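Local coordinates for transcobalamin-1 (Homo sapiens, PDB 4KKI), which binds vitamin B12 with femtomolar affinity and protects it from the acid of the stomach, at residues L59-L63 against L100-C105; N56-S60 against P284-A288. All blocks are in the same frame, centred on the assembly; numbering follows the deposited sequence.

Interaction 1 (L59-L63 against L100-C105); sequences LSLKL and LALGVC
Val104 pushes its two methyl groups between Leu59, Lys62 and Leu63, one helical turn of 55-63. CG2 meets Leu59 CD1 at 3.6 Å and also lies against CB of Lys62; CG1, anti to the backbone N (chi1 180°), rests on the backbone carbonyl of Lys62, 3.8 Å from Lys62 O, and touches CD1 of Leu63, the two side chains meeting at about a right angle. Leu59 meets the end of helix 92-102 through CB and CD2, as well as CD1. Its CB sits 3.8 Å from CB of Ala101, and here the two backbones come close, Leu59 CA and Ala101 CA being 4.2 Å apart; CD2 reaches CB of Leu100.

Lys62 lies across the chain where it leaves that helix. Bends at chi2 and chi3 carry its methylene chain over Val104, so that CE comes 3.6 Å from Ala101 O and NZ ends 4.2 Å from Cys105 SG, the sulfur that forms the disulfide with Cys308. Asn107, in the loop beyond, and Met72 of helix 69-85 also touch this side chain. Cutting Lys62 back to an alanine would probably strip the carbonyl of Ala101 and one side of Val104 of their aliphatic cover and open a gap beside the disulfide.

No hydrogen bond spans the two segments. The lysine contributes mainly its hydrocarbon length, although the nearby carbonyl at the helix end may ease the burial of its charge, and the end of helix 55-63 is held against the end of helix 92-102 and the loop after it by close apolar packing.

Interaction 2 (N56-S60 against P284-A288); sequences NVVLS and PNAAA
Ala288 fits its methyl group against one turn of helix 55-63, and this is the tight part of the contact: CB lies 3.6 Å from Asn56 O and 3.8 Å from Ser60 CB. On the same turn the hydroxyl of Ser60, turned away from its own backbone N, donates to the backbone carbonyl of Ala288, OG to O 2.7 Å. The bond lies in the carbonyl plane on a lone pair, with a C=O...OG angle of 119°. A methyl group at this point is consistent with the axes of the short segments approaching to 8.9 Å at a nearly parallel 23°.

The other end is looser. Asn56, partly exposed, reaches over with ND2 to Asn285 OD1 at 2.6 Å, a weak, bent bond, and the two amide planes stand 59° apart. Asn285 is anchored more firmly through its own ND2, bonded to Ser381 O and Asn283 OD1. Val57 CG2 only skirts Pro284 O, at 4.2 Å.

Helices 55-63 and 284-294 thus lie side by side in the helical alpha domain, with Met43 of helix 37-45 packed on both; Ser381 and Trp382, in the turn between strands 375-379 and 384-389 of the beta domain, meet Asn285 at the domain boundary, near the bound cobalamin.

In the fold
Helix 55-63 is common to both contacts. Interaction 2 uses its 56-60 turn and interaction 1 its 59-63 turn, with Leu59 and Ser60 in both segments, and the two centres lie 10 Å apart. From there the chain reaches 100-105 after 36 residues, but 284-288 only after 223, so the helix packs against an early neighbour and a late one within the alpha6-alpha6 helical barrel of the alpha domain. Interaction 2 is nearer the corrinoid: the Asn285 side chain is about 5 Å from cyanocobalamin, and Gln289, which binds it, follows Ala288 directly. In interaction 1 the Leu100 side chain is about 9 Å from cyanocobalamin. One short helix thus joins the corrinoid's surroundings to the Cys105-Cys308 disulfide region behind.

Interaction 1 (L59-L63 against L100-C105)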
ATOM      1  N   LEU A  59       7.185   2.902  10.560  1.00 35.91           N
ATOM      2  CA  LEU A  59       6.240   3.999  10.361  1.00 41.49           C
ATOM      3  C   LEU A  59       4.901   3.690  11.023  1.00 39.50           C
ATOM      4  O   LEU A  59       4.343   4.519  11.738  1.00 40.32           O
ATOM      5  CB  LEU A  59       6.025   4.265   8.869  1.00 37.67           C
ATOM      6  CG  LEU A  59       4.858   5.183   8.487  1.00 38.59           C
ATOM      7  CD1 LEU A  59       4.966   6.538   9.169  1.00 33.57           C
ATOM      8  CD2 LEU A  59       4.780   5.356   6.976  1.00 35.06           C
ATOM      9  N   SER A  60       4.403   2.484  10.776  1.00 35.98           N
ATOM     10  CA  SER A  60       3.133   2.034  11.326  1.00 36.27           C
ATOM     11  C   SER A  60       3.140   2.059  12.852  1.00 34.50           C
ATOM     12  O   SER A  60       2.201   2.546  13.483  1.00 37.34           O
ATOM     13  CB  SER A  60       2.834   0.617  10.827  1.00 33.93           C
ATOM     14  OG  SER A  60       1.693   0.075  11.462  1.00 47.20           O
ATOM     15  N   LEU A  61       4.211   1.536  13.438  1.00 39.80           N
ATOM     16  CA  LEU A  61       4.340   1.449  14.889  1.00 46.82           C
ATOM     17  C   LEU A  61       4.476   2.814  15.560  1.00 45.02           C
ATOM     18  O   LEU A  61       3.810   3.091  16.559  1.00 43.55           O
ATOM     19  CB  LEU A  61       5.528   0.558  15.256  1.00 47.25           C
ATOM     20  CG  LEU A  61       5.337  -0.915  14.889  1.00 44.31           C
ATOM     21  CD1 LEU A  61       6.641  -1.685  15.001  1.00 41.86           C
ATOM     22  CD2 LEU A  61       4.267  -1.538  15.772  1.00 35.55           C
ATOM     23  N   LYS A  62       5.341   3.663  15.013  1.00 42.37           N
ATOM     24  CA  LYS A  62       5.575   4.983  15.592  1.00 52.13           C
ATOM     25  C   LYS A  62       4.306   5.829  15.536  1.00 51.72           C
ATOM     26  O   LYS A  62       4.060   6.666  16.406  1.00 52.06           O
ATOM     27  CB  LYS A  62       6.736   5.690  14.883  1.00 50.43           C
ATOM     28  CG  LYS A  62       8.073   4.971  15.033  1.00 58.07           C
ATOM     29  CD  LYS A  62       9.156   5.885  15.584  1.00 65.29           C
ATOM     30  CE  LYS A  62       9.503   6.997  14.609  1.00 68.22           C
ATOM     31  NZ  LYS A  62      10.577   7.877  15.152  1.00 78.05           N
ATOM     32  N   LEU A  63       3.493   5.581  14.516  1.00 50.85           N
ATOM     33  CA  LEU A  63       2.249   6.309  14.317  1.00 49.87           C
ATOM     34  C   LEU A  63       1.237   6.043  15.434  1.00 46.91           C
ATOM     35  O   LEU A  63       0.413   6.901  15.753  1.00 45.12           O
ATOM     36  CB  LEU A  63       1.651   5.940  12.962  1.00 56.99           C
ATOM     37  CG  LEU A  63       0.709   6.958  12.330  1.00 59.44           C
ATOM     38  CD1 LEU A  63       1.341   8.341  12.324  1.00 58.74           C
ATOM     39  CD2 LEU A  63       0.380   6.513  10.921  1.00 52.11           C
ATOM     40  N   LEU A 100       8.601   9.754   5.830  1.00 41.94           N
ATOM     41  CA  LEU A 100       7.483   9.664   6.762  1.00 44.55           C
ATOM     42  C   LEU A 100       7.877   8.889   8.014  1.00 47.36           C
ATOM     43  O   LEU A 100       7.610   9.328   9.130  1.00 52.84           O
ATOM     44  CB  LEU A 100       6.265   9.013   6.103  1.00 31.69           C
ATOM     45  CG  LEU A 100       5.601   9.783   4.959  1.00 44.15           C
ATOM     46  CD1 LEU A 100       4.504   8.939   4.324  1.00 42.21           C
ATOM     47  CD2 LEU A 100       5.049  11.118   5.439  1.00 40.00           C
ATOM     48  N   ALA A 101       8.520   7.742   7.818  1.00 39.82           N
ATOM     49  CA  ALA A 101       8.964   6.912   8.933  1.00 44.25           C
ATOM     50  C   ALA A 101       9.982   7.628   9.824  1.00 48.56           C
ATOM     51  O   ALA A 101       9.962   7.476  11.042  1.00 52.41           O
ATOM     52  CB  ALA A 101       9.538   5.600   8.423  1.00 34.39           C
ATOM     53  N   LEU A 102      10.867   8.409   9.212  1.00 46.49           N
ATOM     54  CA  LEU A 102      11.909   9.102   9.964  1.00 47.70           C
ATOM     55  C   LEU A 102      11.378  10.336  10.690  1.00 41.48           C
ATOM     56  O   LEU A 102      12.005  10.828  11.627  1.00 50.13           O
ATOM     57  CB  LEU A 102      13.071   9.502   9.046  1.00 47.78           C
ATOM     58  CG  LEU A 102      14.015   8.393   8.575  1.00 50.95           C
ATOM     59  CD1 LEU A 102      14.973   8.920   7.515  1.00 40.56           C
ATOM     60  CD2 LEU A 102      14.786   7.803   9.749  1.00 45.94           C
ATOM     61  N   GLY A 103      10.224  10.831  10.261  1.00 43.39           N
ATOM     62  CA  GLY A 103       9.710  12.079  10.792  1.00 50.24           C
ATOM     63  C   GLY A 103       8.310  12.030  11.367  1.00 58.61           C
ATOM     64  O   GLY A 103       7.613  13.046  11.368  1.00 68.86           O
ATOM     65  N   VAL A 104       7.893  10.861  11.851  1.00 54.53           N
ATOM     66  CA  VAL A 104       6.592  10.718  12.506  1.00 57.72           C
ATOM     67  C   VAL A 104       6.520  11.696  13.671  1.00 63.35           C
ATOM     68  O   VAL A 104       5.498  12.343  13.906  1.00 65.05           O
ATOM     69  CB  VAL A 104       6.370   9.287  13.037  1.00 53.97           C
ATOM     70  CG1 VAL A 104       5.011   9.170  13.711  1.00 48.56           C
ATOM     71  CG2 VAL A 104       6.490   8.277  11.915  1.00 57.21           C
ATOM     72  N   CYS A 105       7.633  11.799  14.388  1.00 57.06           N
ATOM     73  CA  CYS A 105       7.786  12.755  15.473  1.00 62.87           C
ATOM     74  C   CYS A 105       9.250  13.173  15.567  1.00 65.71           C
ATOM     75  O   CYS A 105      10.126  12.527  14.990  1.00 66.75           O
ATOM     76  CB  CYS A 105       7.315  12.138  16.790  1.00 61.49           C
ATOM     77  SG  CYS A 105       7.870  10.437  17.049  1.00 82.53           S
TER

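Interaction 2 (N56-S60 against P284-A288)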
ATOM      1  N   ASN A  56       8.032   0.648   6.339  1.00 39.92           N
ATOM      2  CA  ASN A  56       6.585   0.650   6.526  1.00 40.30           C
ATOM      3  C   ASN A  56       6.188   0.178   7.924  1.00 38.93           C
ATOM      4  O   ASN A  56       5.261   0.711   8.534  1.00 45.40           O
ATOM      5  CB  ASN A  56       5.913  -0.227   5.468  1.00 38.91           C
ATOM      6  CG  ASN A  56       6.537  -1.608   5.371  1.00 52.97           C
ATOM      7  OD1 ASN A  56       7.460  -1.943   6.118  1.00 52.21           O
ATOM      8  ND2 ASN A  56       6.030  -2.422   4.450  1.00 49.19           N
ATOM      9  N   VAL A  57       6.905  -0.823   8.419  1.00 33.11           N
ATOM     10  CA  VAL A  57       6.634  -1.408   9.722  1.00 32.67           C
ATOM     11  C   VAL A  57       6.871  -0.398  10.844  1.00 43.39           C
ATOM     12  O   VAL A  57       6.012  -0.198  11.707  1.00 45.56           O
ATOM     13  CB  VAL A  57       7.510  -2.657   9.947  1.00 44.21           C
ATOM     14  CG1 VAL A  57       7.428  -3.126  11.388  1.00 44.22           C
ATOM     15  CG2 VAL A  57       7.104  -3.765   8.983  1.00 41.03           C
ATOM     16  N   VAL A  58       8.036   0.243  10.821  1.00 33.51           N
ATOM     17  CA  VAL A  58       8.397   1.221  11.842  1.00 36.16           C
ATOM     18  C   VAL A  58       7.488   2.450  11.774  1.00 38.82           C
ATOM     19  O   VAL A  58       7.061   2.967  12.806  1.00 36.87           O
ATOM     20  CB  VAL A  58       9.891   1.626  11.742  1.00 40.09           C
ATOM     21  CG1 VAL A  58      10.187   2.845  12.603  1.00 35.01           C
ATOM     22  CG2 VAL A  58      10.785   0.458  12.142  1.00 37.27           C
ATOM     23  N   LEU A  59       7.185   2.902  10.560  1.00 35.91           N
ATOM     24  CA  LEU A  59       6.240   3.999  10.361  1.00 41.49           C
ATOM     25  C   LEU A  59       4.901   3.690  11.023  1.00 39.50           C
ATOM     26  O   LEU A  59       4.343   4.519  11.738  1.00 40.32           O
ATOM     27  CB  LEU A  59       6.025   4.265   8.869  1.00 37.67           C
ATOM     28  CG  LEU A  59       4.858   5.183   8.487  1.00 38.59           C
ATOM     29  CD1 LEU A  59       4.966   6.538   9.169  1.00 33.57           C
ATOM     30  CD2 LEU A  59       4.780   5.356   6.976  1.00 35.06           C
ATOM     31  N   SER A  60       4.403   2.484  10.776  1.00 35.98           N
ATOM     32  CA  SER A  60       3.133   2.034  11.326  1.00 36.27           C
ATOM     33  C   SER A  60       3.140   2.059  12.852  1.00 34.50           C
ATOM     34  O   SER A  60       2.201   2.546  13.483  1.00 37.34           O
ATOM     35  CB  SER A  60       2.834   0.617  10.827  1.00 33.93           C
ATOM     36  OG  SER A  60       1.693   0.075  11.462  1.00 47.20           O
ATOM     37  N   PRO A 284       3.660  -8.875   6.821  1.00 43.06           N
ATOM     38  CA  PRO A 284       4.102  -7.682   7.558  1.00 44.38           C
ATOM     39  C   PRO A 284       3.730  -6.365   6.881  1.00 42.92           C
ATOM     40  O   PRO A 284       3.505  -5.370   7.572  1.00 47.32           O
ATOM     41  CB  PRO A 284       5.632  -7.842   7.608  1.00 42.26           C
ATOM     42  CG  PRO A 284       5.960  -8.841   6.547  1.00 47.05           C
ATOM     43  CD  PRO A 284       4.788  -9.768   6.507  1.00 37.15           C
ATOM     44  N   ASN A 285       3.665  -6.355   5.553  1.00 39.21           N
ATOM     45  CA  ASN A 285       3.245  -5.156   4.835  1.00 38.55           C
ATOM     46  C   ASN A 285       1.772  -4.861   5.077  1.00 38.41           C
ATOM     47  O   ASN A 285       1.377  -3.705   5.228  1.00 36.34           O
ATOM     48  CB  ASN A 285       3.513  -5.290   3.333  1.00 34.29           C
ATOM     49  CG  ASN A 285       4.984  -5.473   3.018  1.00 48.73           C
ATOM     50  OD1 ASN A 285       5.723  -4.502   2.858  1.00 55.61           O
ATOM     51  ND2 ASN A 285       5.418  -6.726   2.926  1.00 47.11           N
ATOM     52  N   ALA A 286       0.960  -5.913   5.120  1.00 33.47           N
ATOM     53  CA  ALA A 286      -0.471  -5.753   5.337  1.00 36.44           C
ATOM     54  C   ALA A 286      -0.760  -5.383   6.786  1.00 44.21           C
ATOM     55  O   ALA A 286      -1.642  -4.570   7.064  1.00 43.28           O
ATOM     56  CB  ALA A 286      -1.219  -7.019   4.944  1.00 23.56           C
ATOM     57  N   ALA A 287      -0.012  -5.985   7.707  1.00 40.71           N
ATOM     58  CA  ALA A 287      -0.167  -5.682   9.124  1.00 45.96           C
ATOM     59  C   ALA A 287       0.189  -4.224   9.398  1.00 40.57           C
ATOM     60  O   ALA A 287      -0.496  -3.540  10.158  1.00 34.50           O
ATOM     61  CB  ALA A 287       0.692  -6.613   9.967  1.00 37.71           C
ATOM     62  N   ALA A 288       1.256  -3.752   8.762  1.00 33.62           N
ATOM     63  CA  ALA A 288       1.695  -2.372   8.927  1.00 37.44           C
ATOM     64  C   ALA A 288       0.664  -1.367   8.425  1.00 37.83           C
ATOM     65  O   ALA A 288       0.430  -0.339   9.059  1.00 34.39           O
ATOM     66  CB  ALA A 288       3.033  -2.151   8.231  1.00 37.43           C
TER